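Local coordinates for protein alpha-11 giardin (Giardia intestinalis, PDB 2II2) that binds calcium as a member of the annexin family and probably helps the parasite attach to the intestinal mucosa and reorganise its cytoskeleton, at residues H98-I103 / L110-A115; S158-L163 / E198-K203; H165-A170 / E176-L181; L222-Y227 / A237-S242; V244-D249 / Y253-R258. All coordinates share one frame; numbering follows the deposited sequence. Where two conformers were deposited one is given.

Contact 1: H98-I103 / L110-A115; sequences HDVVLI and LKLAQA
Val100 carries CG1 anti to the backbone N (chi1 169°), and Leu112 places CG the same way (chi1 170°); both residues point their CB toward the other helix, and these torsions bring Val100 CG1 and Leu112 CG forward into the gap. At Leu112, with chi2 65°, it is CD2 and not CD1 that lies anti to CA and forms the outer tip, and this methyl does the touching. The two residues belong to a helix-turn-helix unit of the all-helical annexin fold: helix 94-102 ends, a short turn follows, and the chain returns as helix 106-120. The backbones stay well apart, with 8.8 Å between the CA atoms of Val101 and Leu112, and a single leucine bridges the gap. Its side chain meets that of Val100 at roughly a right angle, methyl against methyl, while Val101 offers a looser second contact from the next position on the helix. No hydrogen bond crosses here; the contact is purely apolar and buried. Other helices cover the pair. Helix 76-89 packs against both partners, Val83 and Ile84 touching Val100 and Val81 touching Leu112, and Leu262 of helix 249-263 also reaches Val100. Val101 in turn leans on Ala145 of helix 137-147. Leu112 is thus one residue of a larger apolar layer between its own helix and the end of helix 94-102. The close approach is Val100 CG1 to Leu112 CD2 at 3.5 Å, whereas Val101 CG1 stands 4.3 Å from the same Leu112 CD2.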
# COMPACT_ATOMS: atom_id res chain seq x y z
N HIS A 98 2.08 -3.34 -6.41
CA HIS A 98 2.00 -1.91 -6.65
C HIS A 98 2.06 -1.11 -5.37
O HIS A 98 2.77 -0.10 -5.27
CB HIS A 98 0.72 -1.57 -7.41
CG HIS A 98 0.74 -1.98 -8.84
ND1 HIS A 98 -0.40 -2.02 -9.59
CD2 HIS A 98 1.75 -2.40 -9.64
CE1 HIS A 98 -0.10 -2.44 -10.81
NE2 HIS A 98 1.21 -2.65 -10.87
N ASP A 99 1.29 -1.54 -4.37
CA ASP A 99 1.30 -0.81 -3.09
C ASP A 99 2.74 -0.67 -2.57
O ASP A 99 3.19 0.39 -2.09
CB ASP A 99 0.46 -1.54 -2.02
CG ASP A 99 -1.03 -1.49 -2.30
OD1 ASP A 99 -1.46 -0.73 -3.18
OD2 ASP A 99 -1.81 -2.22 -1.64
N VAL A 100 3.49 -1.77 -2.65
CA VAL A 100 4.84 -1.80 -2.16
C VAL A 100 5.82 -0.97 -2.97
O VAL A 100 6.62 -0.26 -2.38
CB VAL A 100 5.35 -3.24 -2.02
CG1 VAL A 100 6.86 -3.28 -1.77
CG2 VAL A 100 4.59 -3.94 -0.91
N VAL A 101 5.81 -1.12 -4.30
CA VAL A 101 6.85 -0.49 -5.11
C VAL A 101 6.49 0.89 -5.62
O VAL A 101 7.40 1.66 -5.94
CB VAL A 101 7.34 -1.39 -6.30
CG1 VAL A 101 7.79 -2.78 -5.76
CG2 VAL A 101 6.32 -1.53 -7.41
N LEU A 102 5.20 1.21 -5.71
CA LEU A 102 4.80 2.53 -6.17
C LEU A 102 4.79 3.56 -5.05
O LEU A 102 5.04 4.73 -5.29
CB LEU A 102 3.43 2.48 -6.87
CG LEU A 102 3.33 1.56 -8.11
CD1 LEU A 102 1.99 1.70 -8.72
CD2 LEU A 102 4.40 1.88 -9.16
N ILE A 103 4.50 3.13 -3.84
CA ILE A 103 4.44 4.06 -2.72
C ILE A 103 5.74 3.94 -1.93
O ILE A 103 5.80 3.34 -0.84
CB ILE A 103 3.18 3.82 -1.85
CG1 ILE A 103 1.93 3.79 -2.76
CG2 ILE A 103 3.04 4.94 -0.83
CD1 ILE A 103 0.66 3.55 -2.00
N LEU A 110 15.56 1.11 -2.39
CA LEU A 110 16.86 0.50 -2.17
C LEU A 110 16.88 -0.45 -0.96
O LEU A 110 17.38 -1.58 -1.04
CB LEU A 110 17.92 1.59 -2.01
CG LEU A 110 19.33 1.07 -1.71
CD1 LEU A 110 19.90 0.22 -2.84
CD2 LEU A 110 20.22 2.22 -1.34
N LYS A 111 16.28 -0.01 0.14
CA LYS A 111 16.23 -0.85 1.33
C LYS A 111 15.40 -2.11 1.08
O LYS A 111 15.73 -3.18 1.57
CB LYS A 111 15.69 -0.06 2.51
CG LYS A 111 16.67 0.98 3.02
CD LYS A 111 16.15 1.69 4.23
CE LYS A 111 17.30 2.21 5.08
NZ LYS A 111 18.22 3.06 4.28
N LEU A 112 14.29 -1.99 0.34
CA LEU A 112 13.50 -3.16 -0.00
C LEU A 112 14.33 -4.12 -0.84
O LEU A 112 14.35 -5.30 -0.58
CB LEU A 112 12.23 -2.76 -0.77
CG LEU A 112 11.43 -3.91 -1.40
CD1 LEU A 112 10.84 -4.83 -0.31
CD2 LEU A 112 10.32 -3.40 -2.30
N ALA A 113 15.03 -3.60 -1.85
CA ALA A 113 15.85 -4.46 -2.72
C ALA A 113 16.87 -5.24 -1.89
O ALA A 113 17.05 -6.45 -2.08
CB ALA A 113 16.56 -3.62 -3.79
N GLN A 114 17.50 -4.55 -0.96
CA GLN A 114 18.53 -5.16 -0.13
C GLN A 114 17.94 -6.22 0.77
O GLN A 114 18.49 -7.32 0.88
CB GLN A 114 19.25 -4.10 0.69
CG GLN A 114 20.11 -3.19 -0.17
CD GLN A 114 20.64 -1.98 0.58
OE1 GLN A 114 20.04 -1.50 1.55
NE2 GLN A 114 21.76 -1.45 0.11
N ALA A 115 16.83 -5.91 1.43
CA ALA A 115 16.17 -6.84 2.33
C ALA A 115 15.62 -8.04 1.59
O ALA A 115 15.65 -9.17 2.11
CB ALA A 115 15.06 -6.17 3.09

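Contact 2: S158-L163 / E198-K203; sequences SDAEVL and EVLTGK
A carboxylate oxygen set against leucine methyls is the odd feature of this pairing: Glu161 OE2 lies 3.6 Å from Leu200 CD2 and 3.8 Å from Leu200 CD1, with no hydrogen bond between the segments. Glu161 CG already lies against Leu200 CD1, and a bend at the second torsion (chi2 -75°) turns CD and the carboxylate toward Leu200 as well. The two side chains cross at about a right angle, and both residues are at the protein surface. Deeper in, Leu200 CD1 rests on the methyl of Ala160, with 3.8 Å between Leu200 CD1 and Ala160 CB. Leu200 thus fills the angle between the Ala160 methyl and the aliphatic part of the glutamate, in plain van der Waals packing. Just beyond Leu200 the helix stops. Gly202 takes a positive phi of 70°, and Thr201 OG1 accepts a bond from Lys203 N (2.9 Å) in an ST turn, while the same hydroxyl is also bonded to Phe197 O. The hydroxyl thus links the last turn of the helix to the residues leaving it. In the annexin helical array the contact joins helix 156-169 to the C-terminal end of helix 187-201. Ile193 touches both Asp159 and Leu163, Phe197 touches Leu163, Arg196 meets Ala160, and Leu181 of helix 175-184 covers Asp159 and Val162.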
# COMPACT_ATOMS: atom_id res chain seq x y z
N SER A 158 3.96 19.29 -23.64
CA SER A 158 3.93 18.11 -24.49
C SER A 158 3.65 16.84 -23.69
O SER A 158 2.99 15.93 -24.19
CB SER A 158 5.17 17.98 -25.36
OG SER A 158 6.36 17.91 -24.63
N ASP A 159 4.12 16.77 -22.44
CA ASP A 159 3.85 15.61 -21.61
C ASP A 159 2.36 15.50 -21.28
O ASP A 159 1.79 14.41 -21.27
CB ASP A 159 4.65 15.71 -20.32
CG ASP A 159 6.14 15.46 -20.51
OD1 ASP A 159 6.57 15.05 -21.61
OD2 ASP A 159 6.87 15.70 -19.52
N ALA A 160 1.71 16.63 -21.01
CA ALA A 160 0.27 16.62 -20.83
C ALA A 160 -0.47 16.12 -22.08
O ALA A 160 -1.44 15.38 -21.97
CB ALA A 160 -0.22 17.99 -20.42
N GLU A 161 0.02 16.51 -23.26
CA GLU A 161 -0.54 16.04 -24.51
C GLU A 161 -0.32 14.53 -24.70
O GLU A 161 -1.19 13.85 -25.19
CB GLU A 161 0.02 16.83 -25.69
CG GLU A 161 -0.56 18.23 -25.84
CD GLU A 161 -1.98 18.27 -26.40
OE1 GLU A 161 -2.60 17.22 -26.68
OE2 GLU A 161 -2.47 19.41 -26.55
N VAL A 162 0.83 14.00 -24.26
CA VAL A 162 1.10 12.56 -24.35
C VAL A 162 0.04 11.83 -23.50
O VAL A 162 -0.53 10.80 -23.93
CB VAL A 162 2.53 12.21 -23.86
CG1 VAL A 162 2.71 10.68 -23.68
CG2 VAL A 162 3.57 12.76 -24.82
N LEU A 163 -0.23 12.33 -22.30
CA LEU A 163 -1.27 11.72 -21.49
C LEU A 163 -2.66 11.83 -22.12
O LEU A 163 -3.41 10.86 -22.12
CB LEU A 163 -1.32 12.31 -20.07
CG LEU A 163 -0.10 11.99 -19.22
CD1 LEU A 163 -0.22 12.65 -17.86
CD2 LEU A 163 0.09 10.46 -19.05
N GLU A 198 -5.62 18.80 -16.94
CA GLU A 198 -6.98 19.17 -16.52
C GLU A 198 -7.50 20.31 -17.39
O GLU A 198 -8.66 20.32 -17.79
CB GLU A 198 -7.01 19.54 -15.04
CG GLU A 198 -6.85 18.31 -14.15
CD GLU A 198 -7.10 18.56 -12.69
OE1 GLU A 198 -7.19 19.74 -12.28
OE2 GLU A 198 -7.19 17.56 -11.95
N VAL A 199 -6.64 21.27 -17.71
CA VAL A 199 -7.03 22.39 -18.54
C VAL A 199 -7.33 21.91 -19.96
O VAL A 199 -8.34 22.29 -20.56
CB VAL A 199 -5.95 23.50 -18.55
CG1 VAL A 199 -6.28 24.60 -19.58
CG2 VAL A 199 -5.79 24.12 -17.16
N LEU A 200 -6.45 21.09 -20.51
CA LEU A 200 -6.60 20.57 -21.87
C LEU A 200 -7.85 19.71 -22.08
O LEU A 200 -8.48 19.73 -23.16
CB LEU A 200 -5.38 19.70 -22.20
CG LEU A 200 -4.05 20.31 -22.61
CD1 LEU A 200 -2.99 19.24 -22.77
CD2 LEU A 200 -4.21 21.06 -23.92
N THR A 201 -8.22 18.93 -21.07
CA THR A 201 -9.24 17.90 -21.27
C THR A 201 -10.56 18.14 -20.54
O THR A 201 -11.58 17.53 -20.88
CB THR A 201 -8.75 16.51 -20.77
OG1 THR A 201 -8.57 16.54 -19.35
CG2 THR A 201 -7.47 16.07 -21.46
N GLY A 202 -10.51 18.97 -19.50
CA GLY A 202 -11.63 19.11 -18.59
C GLY A 202 -11.87 17.91 -17.71
O GLY A 202 -12.89 17.82 -17.04
N LYS A 203 -10.88 17.01 -17.65
CA LYS A 203 -10.96 15.80 -16.84
C LYS A 203 -9.79 15.71 -15.90
O LYS A 203 -8.69 16.21 -16.20
CB LYS A 203 -10.96 14.55 -17.75
CG LYS A 203 -12.04 14.49 -18.81
CD LYS A 203 -13.39 14.27 -18.19
CE LYS A 203 -14.45 13.89 -19.22
NZ LYS A 203 -15.76 13.70 -18.53

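Contact 3: H165-A170 / E176-L181; sequences HNLIDA and EAVVRL
Asn166 and Val178 bring the two backbones to 7.2 Å, CA to CA, where helix 156-169 runs out and helix 175-184 begins, a helix-turn-helix step of the annexin fold. The outgoing helix ends in a wider pi-type turn: Ala170 N bonds to His165 O at 2.8 Å, with only a weak bond from Asp169 N to the same carbonyl. Across the gap the side chains of Asn166 and Val178 slide past each other in opposite directions. Val178 CG2, which is anti to its carbonyl carbon, presses on Asn166 CB at 3.5 Å and lies 3.9 Å from Asn166 CG. Leu167 CD2 adds a distant contact with Val178 CG1. The buried amide of Asn166 is satisfied beyond the two segments: OD1 takes the N-H of Asp174 in the connecting turn, and ND2 bonds to Val162 O one turn back, so the side chain ties the helix to the turn that follows. Leu222 of helix 216-230 covers Val178. Farther round helix 175-184, Glu176 and Arg180 pair along one side, and Arg180 has a second partner in Glu148. Arg180 NH2 meets the anti lone pair of Glu176 OE2 at 2.9 Å, nearly in the guanidinium plane.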
# COMPACT_ATOMS: atom_id res chain seq x y z
N HIS A 165 -3.35 12.10 -25.30
CA HIS A 165 -3.39 11.26 -26.48
C HIS A 165 -3.58 9.79 -26.13
O HIS A 165 -4.42 9.10 -26.70
CB HIS A 165 -2.13 11.42 -27.29
CG HIS A 165 -2.14 10.62 -28.54
ND1 HIS A 165 -2.94 10.95 -29.61
CD2 HIS A 165 -1.52 9.47 -28.86
CE1 HIS A 165 -2.78 10.04 -30.56
NE2 HIS A 165 -1.92 9.14 -30.13
N ASN A 166 -2.78 9.32 -25.18
CA ASN A 166 -2.83 7.91 -24.84
C ASN A 166 -4.03 7.54 -24.01
O ASN A 166 -4.64 6.49 -24.26
CB ASN A 166 -1.56 7.52 -24.10
CG ASN A 166 -0.38 7.34 -25.04
OD1 ASN A 166 -0.31 6.35 -25.77
ND2 ASN A 166 0.54 8.30 -25.04
N LEU A 167 -4.43 8.39 -23.08
CA LEU A 167 -5.54 8.03 -22.19
C LEU A 167 -6.91 8.25 -22.80
O LEU A 167 -7.84 7.55 -22.45
CB LEU A 167 -5.47 8.76 -20.84
CG LEU A 167 -4.23 8.45 -20.00
CD1 LEU A 167 -4.17 9.34 -18.78
CD2 LEU A 167 -4.18 6.99 -19.57
N ILE A 168 -7.02 9.25 -23.67
CA ILE A 168 -8.33 9.62 -24.18
C ILE A 168 -8.49 9.36 -25.68
O ILE A 168 -9.48 8.77 -26.08
CB ILE A 168 -8.69 11.09 -23.86
CG1 ILE A 168 -8.62 11.33 -22.34
CG2 ILE A 168 -10.10 11.41 -24.39
CD1 ILE A 168 -8.91 12.73 -21.90
N ASP A 169 -7.51 9.79 -26.48
CA ASP A 169 -7.71 9.88 -27.93
C ASP A 169 -7.38 8.62 -28.72
O ASP A 169 -8.08 8.31 -29.69
CB ASP A 169 -6.95 11.08 -28.47
CG ASP A 169 -7.39 12.39 -27.81
OD1 ASP A 169 -8.57 12.53 -27.41
OD2 ASP A 169 -6.55 13.28 -27.71
N ALA A 170 -6.30 7.93 -28.35
CA ALA A 170 -5.77 6.81 -29.16
C ALA A 170 -6.71 5.62 -29.14
O ALA A 170 -7.42 5.46 -28.17
CB ALA A 170 -4.42 6.39 -28.61
N GLU A 176 3.60 1.42 -22.05
CA GLU A 176 4.96 1.69 -21.59
C GLU A 176 5.24 3.19 -21.55
O GLU A 176 5.78 3.68 -20.57
CB GLU A 176 5.99 0.99 -22.47
CG GLU A 176 7.41 1.32 -22.07
CD GLU A 176 8.46 0.54 -22.86
OE1 GLU A 176 8.09 -0.26 -23.73
OE2 GLU A 176 9.65 0.77 -22.59
N ALA A 177 4.82 3.92 -22.58
CA ALA A 177 5.07 5.36 -22.63
C ALA A 177 4.34 6.07 -21.47
O ALA A 177 4.87 7.00 -20.87
CB ALA A 177 4.66 5.95 -23.98
N VAL A 178 3.11 5.63 -21.16
CA VAL A 178 2.35 6.27 -20.09
C VAL A 178 3.01 6.00 -18.75
O VAL A 178 3.20 6.92 -17.96
CB VAL A 178 0.89 5.77 -20.10
CG1 VAL A 178 0.16 6.24 -18.83
CG2 VAL A 178 0.18 6.28 -21.33
N VAL A 179 3.37 4.75 -18.50
CA VAL A 179 3.99 4.39 -17.25
C VAL A 179 5.33 5.13 -17.12
O VAL A 179 5.63 5.70 -16.06
CB VAL A 179 4.20 2.86 -17.15
CG1 VAL A 179 5.04 2.54 -15.93
CG2 VAL A 179 2.86 2.18 -17.04
N ARG A 180 6.15 5.12 -18.17
CA ARG A 180 7.45 5.78 -18.09
C ARG A 180 7.28 7.24 -17.77
O ARG A 180 8.01 7.77 -16.92
CB ARG A 180 8.19 5.60 -19.40
CG ARG A 180 9.55 6.20 -19.42
CD ARG A 180 10.24 5.81 -20.72
NE ARG A 180 10.28 4.36 -20.92
CZ ARG A 180 11.18 3.54 -20.38
NH1 ARG A 180 12.13 4.00 -19.56
NH2 ARG A 180 11.12 2.24 -20.63
N LEU A 181 6.33 7.90 -18.46
CA LEU A 181 6.10 9.33 -18.19
C LEU A 181 5.82 9.59 -16.72
O LEU A 181 6.47 10.45 -16.08
CB LEU A 181 5.00 9.87 -19.08
CG LEU A 181 4.74 11.38 -19.10
CD1 LEU A 181 4.01 11.74 -20.37
CD2 LEU A 181 3.93 11.85 -17.89

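Contact 4: L222-Y227 / A237-S242; sequences LCIAHY and AYAFHS. With SO4 (sulfate ion), chain C.
Here two consecutive helices of the annexin fold, 216-230 and 232-244, pack as a buried antiparallel pair; over 222-227 and 237-242 the axes come within 9.6 Å, at 154°. Tyr238 takes part in three of the four residue contacts. With CG anti to the backbone N (chi1 173°), its ring reaches across to helix 216-230. Cys223 CB sits over one face in a CH-pi contact, 3.6 Å from the centroid of the Tyr238 ring and offset toward its rim; Cys223 SG lies obliquely to the same ring in a sulfur-aromatic contact. Ile224 CG1 comes up at the ring edge, 3.8 Å from Tyr238 CD2. Tyr227 approaches obliquely, its CE1 3.6 Å from Tyr238 CD1 and the ring planes 35° apart. One residue on from Tyr238, Ile224 CD1 touches Ala239 CB at 4.0 Å. A sulfate, probably from crystallisation, sits by His241, but the bond is weak and rests on one of two conformers. Tyr238 OH bonds to Glu210 and Tyr227 OH to Gln206. The chemistry thus divides in two: carbon, sulfur and ring contacts hold these helices together, while the phenol oxygens of these buried tyrosines find hydrogen-bond partners on a third helix, 205-212.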
# COMPACT_ATOMS: atom_id res chain seq x y z
N LEU A 222 -2.02 2.60 -12.11
CA LEU A 222 -1.69 3.87 -12.75
C LEU A 222 -2.14 5.03 -11.90
O LEU A 222 -1.44 6.02 -11.78
CB LEU A 222 -2.34 3.96 -14.15
CG LEU A 222 -1.65 3.12 -15.22
CD1 LEU A 222 -2.57 3.02 -16.40
CD2 LEU A 222 -0.29 3.76 -15.62
N CYS A 223 -3.33 4.93 -11.29
CA CYS A 223 -3.78 6.02 -10.42
C CYS A 223 -2.88 6.18 -9.19
O CYS A 223 -2.68 7.29 -8.71
CB CYS A 223 -5.22 5.82 -9.98
SG CYS A 223 -6.44 6.12 -11.26
N ILE A 224 -2.38 5.07 -8.64
CA ILE A 224 -1.49 5.16 -7.50
C ILE A 224 -0.20 5.90 -7.88
O ILE A 224 0.30 6.78 -7.15
CB ILE A 224 -1.21 3.77 -6.90
CG1 ILE A 224 -2.45 3.27 -6.16
CG2 ILE A 224 -0.01 3.81 -5.96
CD1 ILE A 224 -2.39 1.81 -5.76
N ALA A 225 0.38 5.50 -9.02
CA ALA A 225 1.62 6.15 -9.46
C ALA A 225 1.41 7.64 -9.73
O ALA A 225 2.23 8.50 -9.35
CB ALA A 225 2.20 5.45 -10.66
N HIS A 226 0.31 7.96 -10.40
CA HIS A 226 -0.11 9.35 -10.64
C HIS A 226 -0.23 10.12 -9.33
O HIS A 226 0.37 11.18 -9.16
CB HIS A 226 -1.47 9.28 -11.37
CG HIS A 226 -2.29 10.52 -11.26
ND1 HIS A 226 -1.95 11.70 -11.89
CD2 HIS A 226 -3.42 10.75 -10.56
CE1 HIS A 226 -2.86 12.61 -11.57
NE2 HIS A 226 -3.76 12.06 -10.78
N TYR A 227 -1.01 9.60 -8.40
CA TYR A 227 -1.23 10.32 -7.15
C TYR A 227 0.03 10.45 -6.32
O TYR A 227 0.18 11.43 -5.62
CB TYR A 227 -2.40 9.73 -6.36
CG TYR A 227 -3.75 10.20 -6.85
CD1 TYR A 227 -4.74 9.30 -7.20
CD2 TYR A 227 -4.03 11.56 -6.95
CE1 TYR A 227 -6.01 9.75 -7.65
CE2 TYR A 227 -5.28 12.01 -7.39
CZ TYR A 227 -6.26 11.11 -7.73
OH TYR A 227 -7.49 11.59 -8.11
N ALA A 237 -4.19 7.44 0.18
CA ALA A 237 -5.62 7.72 0.28
C ALA A 237 -6.39 7.10 -0.88
O ALA A 237 -7.46 6.52 -0.67
CB ALA A 237 -5.86 9.21 0.30
N TYR A 238 -5.89 7.23 -2.11
CA TYR A 238 -6.56 6.63 -3.28
C TYR A 238 -6.64 5.11 -3.12
O TYR A 238 -7.69 4.52 -3.36
CB TYR A 238 -5.82 7.02 -4.57
CG TYR A 238 -6.39 6.26 -5.74
CD1 TYR A 238 -7.51 6.72 -6.41
CD2 TYR A 238 -5.84 5.05 -6.14
CE1 TYR A 238 -8.06 5.98 -7.44
CE2 TYR A 238 -6.38 4.29 -7.14
CZ TYR A 238 -7.48 4.74 -7.81
OH TYR A 238 -8.01 3.96 -8.81
N ALA A 239 -5.54 4.48 -2.72
CA ALA A 239 -5.52 3.04 -2.57
C ALA A 239 -6.54 2.61 -1.51
O ALA A 239 -7.25 1.61 -1.68
CB ALA A 239 -4.14 2.57 -2.21
N PHE A 240 -6.64 3.37 -0.44
CA PHE A 240 -7.59 3.07 0.63
C PHE A 240 -9.02 3.19 0.12
O PHE A 240 -9.87 2.33 0.39
CB PHE A 240 -7.31 3.94 1.88
CG PHE A 240 -7.98 3.39 3.11
CD1 PHE A 240 -7.36 2.38 3.85
CD2 PHE A 240 -9.23 3.83 3.50
CE1 PHE A 240 -7.98 1.81 4.93
CE2 PHE A 240 -9.85 3.29 4.61
CZ PHE A 240 -9.21 2.27 5.34
N HIS A 241 -9.28 4.26 -0.64
CA HIS A 241 -10.57 4.46 -1.31
C HIS A 241 -10.90 3.25 -2.21
O HIS A 241 -12.02 2.69 -2.18
CB HIS A 241 -10.54 5.74 -2.16
CG HIS A 241 -11.85 6.03 -2.85
ND1 HIS A 241 -13.02 6.23 -2.16
CD2 HIS A 241 -12.16 6.15 -4.16
CE1 HIS A 241 -14.00 6.46 -3.01
NE2 HIS A 241 -13.51 6.41 -4.24
N SER A 242 -9.90 2.83 -2.98
CA SER A 242 -10.10 1.71 -3.89
C SER A 242 -10.48 0.43 -3.13
O SER A 242 -11.23 -0.40 -3.67
CB SER A 242 -8.83 1.50 -4.71
OG SER A 242 -9.03 0.49 -5.66
S SO4 C . -13.97 8.87 -7.61
O1 SO4 C . -14.64 8.34 -8.79
O2 SO4 C . -14.97 9.19 -6.60
O3 SO4 C . -13.04 7.88 -7.08
O4 SO4 C . -13.23 10.08 -7.96

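Contact 5: V244-D249 / Y253-R258; sequences VETQND and YEQAAR
Asp249 and Tyr253 lie side by side and point the same way, one turn apart at the start of helix 249-263 in the annexin fold. Both have CG anti to the carbonyl carbon (chi1 -84° and -78°), which keeps carboxylate and ring alongside each other. Their planes are 62° apart; Asp249 CG lies 3.8 Å from Tyr253 CE1, and OD1 sits at the ring's edge. The helical bond from Tyr253 N to Asp249 O, 2.9 Å, links their backbones. Just ahead, Asn248 is the N-cap, its OD1 taking the N-H of Met251. Asp249 OD1 forms a salt bridge with Arg287, which would probably favour the ionised form, and Tyr253 OH accepts the N-H of Ser290. Thr246 and Gln255 form the other half of the contact. They cross at about a right angle without bonding directly: one water donates to Thr246 OG1 and accepts from Gln255 NE2, while Thr246 OG1 also bonds to Ser242 O. A second water closes the aspartate-tyrosine pair, 2.9 Å from Asp249 OD2 and 2.7 Å from Tyr253 OH.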
# COMPACT_ATOMS: atom_id res chain seq x y z
N VAL A 244 -12.07 0.52 -0.00
CA VAL A 244 -13.40 0.78 0.54
C VAL A 244 -14.55 0.51 -0.46
O VAL A 244 -15.58 -0.04 -0.09
CB VAL A 244 -13.42 2.24 1.12
CG1 VAL A 244 -14.81 2.72 1.42
CG2 VAL A 244 -12.54 2.34 2.35
N GLU A 245 -14.32 0.94 -1.71
CA GLU A 245 -15.33 0.80 -2.75
C GLU A 245 -15.36 -0.58 -3.39
O GLU A 245 -16.23 -0.85 -4.20
CB GLU A 245 -15.14 1.86 -3.83
CG GLU A 245 -15.37 3.28 -3.38
CD GLU A 245 -15.68 4.21 -4.55
OE1 GLU A 245 -14.97 4.12 -5.58
OE2 GLU A 245 -16.62 5.03 -4.44
N THR A 246 -14.46 -1.47 -2.99
CA THR A 246 -14.48 -2.84 -3.51
C THR A 246 -15.68 -3.57 -2.87
O THR A 246 -15.81 -3.61 -1.65
CB THR A 246 -13.19 -3.55 -3.13
OG1 THR A 246 -12.13 -2.95 -3.88
CG2 THR A 246 -13.23 -5.04 -3.46
N GLN A 247 -16.53 -4.18 -3.71
CA GLN A 247 -17.75 -4.84 -3.28
C GLN A 247 -17.47 -6.14 -2.52
O GLN A 247 -18.19 -6.49 -1.57
CB GLN A 247 -18.67 -5.14 -4.48
CG GLN A 247 -19.13 -3.94 -5.30
CD GLN A 247 -20.51 -3.47 -4.91
OE1 GLN A 247 -20.73 -2.30 -4.57
NE2 GLN A 247 -21.45 -4.39 -4.96
N ASN A 248 -16.45 -6.87 -2.95
CA ASN A 248 -16.13 -8.14 -2.34
C ASN A 248 -15.45 -7.90 -1.00
O ASN A 248 -14.34 -7.31 -0.95
CB ASN A 248 -15.17 -8.91 -3.24
CG ASN A 248 -14.87 -10.27 -2.69
OD1 ASN A 248 -13.95 -10.44 -1.91
ND2 ASN A 248 -15.75 -11.23 -2.98
N ASP A 249 -16.09 -8.34 0.09
CA ASP A 249 -15.52 -8.07 1.42
C ASP A 249 -14.14 -8.68 1.62
O ASP A 249 -13.26 -8.05 2.20
CB ASP A 249 -16.44 -8.57 2.54
CG ASP A 249 -17.55 -7.59 2.90
OD1 ASP A 249 -17.64 -6.49 2.31
OD2 ASP A 249 -18.31 -7.92 3.84
N TYR A 253 -11.28 -5.99 2.63
CA TYR A 253 -10.65 -6.04 3.93
C TYR A 253 -9.17 -6.41 3.81
O TYR A 253 -8.33 -5.86 4.53
CB TYR A 253 -11.34 -7.05 4.85
CG TYR A 253 -12.64 -6.58 5.47
CD1 TYR A 253 -13.79 -6.42 4.68
CD2 TYR A 253 -12.74 -6.37 6.86
CE1 TYR A 253 -15.00 -6.02 5.24
CE2 TYR A 253 -13.98 -5.96 7.43
CZ TYR A 253 -15.08 -5.82 6.61
OH TYR A 253 -16.27 -5.41 7.15
N GLU A 254 -8.87 -7.32 2.88
CA GLU A 254 -7.47 -7.67 2.61
C GLU A 254 -6.66 -6.44 2.22
O GLU A 254 -5.56 -6.21 2.74
CB GLU A 254 -7.45 -8.70 1.49
CG GLU A 254 -6.13 -9.10 0.97
CD GLU A 254 -6.26 -9.94 -0.29
OE1 GLU A 254 -7.27 -9.82 -1.04
OE2 GLU A 254 -5.31 -10.70 -0.55
N GLN A 255 -7.17 -5.68 1.27
CA GLN A 255 -6.48 -4.48 0.79
C GLN A 255 -6.38 -3.43 1.90
O GLN A 255 -5.29 -2.85 2.14
CB GLN A 255 -7.23 -3.90 -0.40
CG GLN A 255 -7.19 -4.79 -1.62
CD GLN A 255 -8.18 -4.35 -2.66
OE1 GLN A 255 -8.48 -3.15 -2.79
NE2 GLN A 255 -8.61 -5.28 -3.48
N ALA A 256 -7.47 -3.20 2.63
CA ALA A 256 -7.45 -2.20 3.67
C ALA A 256 -6.45 -2.58 4.78
O ALA A 256 -5.78 -1.72 5.34
CB ALA A 256 -8.83 -1.99 4.23
N ALA A 257 -6.38 -3.88 5.11
CA ALA A 257 -5.44 -4.36 6.11
C ALA A 257 -4.00 -4.08 5.68
O ALA A 257 -3.18 -3.62 6.47
CB ALA A 257 -5.67 -5.84 6.38
N ARG A 258 -3.69 -4.38 4.42
CA ARG A 258 -2.33 -4.16 3.94
C ARG A 258 -1.93 -2.69 3.90
O ARG A 258 -0.85 -2.32 4.35
CB ARG A 258 -2.18 -4.79 2.57
CG ARG A 258 -0.84 -4.55 1.93
CD ARG A 258 -0.71 -5.17 0.54
NE ARG A 258 -1.64 -4.62 -0.43
CZ ARG A 258 -2.65 -5.28 -0.99
NH1 ARG A 258 -2.96 -6.53 -0.63
NH2 ARG A 258 -3.36 -4.67 -1.90
O HOH W 1 -10.58 -4.47 -5.55
O HOH W 2 -18.33 -5.53 5.43

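In the fold
Contacts 1, 4 and 5 meet round Asp99 on helix 94-102. Its OD2 pairs with Arg258 NE of contact 5 at 2.7 Å; its OD1 pairs with Arg220 and also packs 3.7 Å from Ile224 CD1 of contact 4, so the three are joined though their centres are 14 to 22 Å apart. Contact 4 also meets contact 5 at Phe240 CE1 and Ala256 CB (4.0 Å). Contacts 2 and 3, centres 11 Å apart, share helix 156-169; contact 3 meets contact 4 at Val179 CG2 and Leu222 CD2 (3.8 Å), but contact 2 does not touch it. Calcium is absent here; the side chain of Glu66, a calcium ligand of this protein, is about 11 Å from that of Tyr253.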